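Local coordinates for protein aldehyde dehydrogenase (Staphylococcus aureus, PDB 6K10) that oxidises the aldehyde 4,4'-diaponeurosporen-4-al to 4,4'-diaponeurosporenoic acid with NAD+, a step in the biosynthesis of the virulence pigment staphyloxanthin, at residues L409-V414 against G420-K425. The protein carries 1 engineered substitution. Sequence-based numbering, arbitrary orientation.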
loop_
_atom_site.group_PDB
_atom_site.type_symbol
_atom_site.label_atom_id
_atom_site.label_comp_id
_atom_site.label_asym_id
_atom_site.label_seq_id
_atom_site.Cartn_x
_atom_site.Cartn_y
_atom_site.Cartn_z
ATOM N N LEU A 409 -0.416 15.872 -5.289
ATOM C CA LEU A 409 -1.584 15.257 -4.681
ATOM C C LEU A 409 -1.656 13.800 -5.104
ATOM O O LEU A 409 -1.708 13.524 -6.310
ATOM C CB LEU A 409 -2.857 15.994 -5.105
ATOM C CG LEU A 409 -3.108 17.379 -4.511
ATOM C CD1 LEU A 409 -4.416 17.934 -5.037
ATOM C CD2 LEU A 409 -3.124 17.341 -2.989
ATOM N N PRO A 410 -1.660 12.839 -4.184
ATOM C CA PRO A 410 -1.840 11.443 -4.594
ATOM C C PRO A 410 -3.199 11.243 -5.245
ATOM O O PRO A 410 -4.196 11.844 -4.843
ATOM C CB PRO A 410 -1.721 10.667 -3.278
ATOM C CG PRO A 410 -2.073 11.663 -2.224
ATOM C CD PRO A 410 -1.532 12.970 -2.725
ATOM N N PHE A 411 -3.228 10.404 -6.276
ATOM C CA PHE A 411 -4.448 10.122 -7.022
ATOM C C PHE A 411 -4.767 8.644 -6.896
ATOM O O PHE A 411 -3.980 7.800 -7.329
ATOM C CB PHE A 411 -4.300 10.518 -8.494
ATOM C CG PHE A 411 -5.428 10.031 -9.362
ATOM C CD1 PHE A 411 -6.749 10.234 -8.985
ATOM C CD2 PHE A 411 -5.174 9.357 -10.547
ATOM C CE1 PHE A 411 -7.789 9.779 -9.779
ATOM C CE2 PHE A 411 -6.212 8.903 -11.344
ATOM C CZ PHE A 411 -7.521 9.116 -10.959
ATOM N N GLY A 412 -5.920 8.335 -6.316
ATOM C CA GLY A 412 -6.325 6.952 -6.136
ATOM C C GLY A 412 -7.676 6.888 -5.465
ATOM O O GLY A 412 -8.210 7.895 -4.999
ATOM N N GLY A 413 -8.225 5.675 -5.424
ATOM C CA GLY A 413 -9.534 5.439 -4.863
ATOM C C GLY A 413 -9.483 4.843 -3.466
ATOM O O GLY A 413 -8.436 4.756 -2.822
ATOM N N VAL A 414 -10.658 4.430 -3.001
ATOM C CA VAL A 414 -10.814 3.793 -1.699
ATOM C C VAL A 414 -12.050 2.910 -1.775
ATOM O O VAL A 414 -13.029 3.249 -2.444
ATOM C CB VAL A 414 -10.910 4.846 -0.566
ATOM C CG1 VAL A 414 -12.135 5.735 -0.750
ATOM C CG2 VAL A 414 -10.927 4.170 0.799
ATOM N N GLY A 420 -4.384 1.983 -3.427
ATOM C CA GLY A 420 -3.135 2.515 -3.928
ATOM C C GLY A 420 -3.324 3.868 -4.592
ATOM O O GLY A 420 -4.435 4.374 -4.744
ATOM N N ARG A 421 -2.203 4.461 -5.002
ATOM C CA ARG A 421 -2.213 5.825 -5.520
ATOM C C ARG A 421 -0.948 6.080 -6.326
ATOM O O ARG A 421 0.034 5.352 -6.207
ATOM C CB ARG A 421 -2.336 6.835 -4.378
ATOM C CG ARG A 421 -1.048 7.000 -3.583
ATOM C CD ARG A 421 -1.185 6.492 -2.162
ATOM N NE ARG A 421 0.017 6.748 -1.372
ATOM C CZ ARG A 421 0.044 7.541 -0.307
ATOM N NH1 ARG A 421 1.175 7.727 0.361
ATOM N NH2 ARG A 421 -1.065 8.155 0.086
ATOM N N TYR A 422 -0.987 7.125 -7.151
ATOM C CA TYR A 422 0.184 7.509 -7.942
ATOM C C TYR A 422 0.060 8.979 -8.335
ATOM O O TYR A 422 -0.729 9.724 -7.747
ATOM C CB TYR A 422 0.376 6.578 -9.150
ATOM C CG TYR A 422 -0.633 6.700 -10.278
ATOM C CD1 TYR A 422 -1.986 6.458 -10.069
ATOM C CD2 TYR A 422 -0.225 7.020 -11.570
ATOM C CE1 TYR A 422 -2.905 6.550 -11.106
ATOM C CE2 TYR A 422 -1.135 7.117 -12.613
ATOM C CZ TYR A 422 -2.473 6.881 -12.377
ATOM O OH TYR A 422 -3.378 6.976 -13.411
ATOM N N HIS A 423 0.836 9.368 -9.354
ATOM C CA HIS A 423 1.175 10.737 -9.747
ATOM C C HIS A 423 2.384 11.266 -8.988
ATOM O O HIS A 423 2.496 11.088 -7.769
ATOM C CB HIS A 423 0.015 11.729 -9.582
ATOM C CG HIS A 423 -1.073 11.555 -10.587
ATOM N ND1 HIS A 423 -2.148 12.413 -10.672
ATOM C CD2 HIS A 423 -1.255 10.621 -11.550
ATOM C CE1 HIS A 423 -2.941 12.024 -11.652
ATOM N NE2 HIS A 423 -2.423 10.938 -12.199
ATOM N N GLY A 424 3.288 11.921 -9.715
ATOM C CA GLY A 424 4.454 12.525 -9.087
ATOM C C GLY A 424 5.303 11.505 -8.372
ATOM O O GLY A 424 5.568 10.414 -8.893
ATOM N N LYS A 425 5.731 11.855 -7.154
ATOM C CA LYS A 425 6.537 10.932 -6.362
ATOM C C LYS A 425 5.749 9.693 -5.949
ATOM O O LYS A 425 6.345 8.635 -5.706
ATOM C CB LYS A 425 7.097 11.653 -5.132
ATOM C CG LYS A 425 8.053 10.804 -4.303
ATOM C CD LYS A 425 8.701 11.576 -3.172
ATOM C CE LYS A 425 9.683 10.688 -2.417
ATOM N NZ LYS A 425 8.996 9.616 -1.633
HETATM O O HOH W 1 -2.655 14.269 -8.634
HETATM O O HOH W 2 -6.547 3.759 -6.543
HETATM O O HOH W 3 -6.010 6.195 -2.879
#
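One face of the H423 imidazole carries the F411 methylene, a CH-pi contact with CB 3.8 Å from the ring centroid, while the edge of the same imidazole meets a water in its plane. H423 CD2 in turn sits over one face of the Y422 phenol, toward its rim. The F411 phenyl touches both the H423 imidazole and the Y422 phenol, forming an aromatic cluster built on a single antiparallel bridge, the hydrogen-bonded pair F411–Y422, in the catalytic region of the aldehyde dehydrogenase fold. The phenyl plane is inclined at 36° to the imidazole and at 42° to the phenol. A chi1 of 170° turns the F411 ring alongside Y422, with F411 CD2 3.7 Å from Y422 CE1. Both rings touch E217, a predicted active-site residue, and F411 also lies near S251, the engineered residue at the other predicted active-site position. F192 meets the Y422 ring edge-to-face.

Two main-chain bonds secure the bridge: F411 N donates to Y422 O (3.0 Å) and Y422 N to F411 O (3.1 Å). Beside it, P410 CB packs on the R421 CG methylene, and the R421 guanidinium forms a salt bridge with E434 of the second subunit. Two waters, both donating to G420 O, extend the link: one accepts from G413 N, the other donates to G413 O. The water oxygen at the imidazole edge is hydrogen-bonded to L409 O and, at 2.8 Å, to H423 ND1.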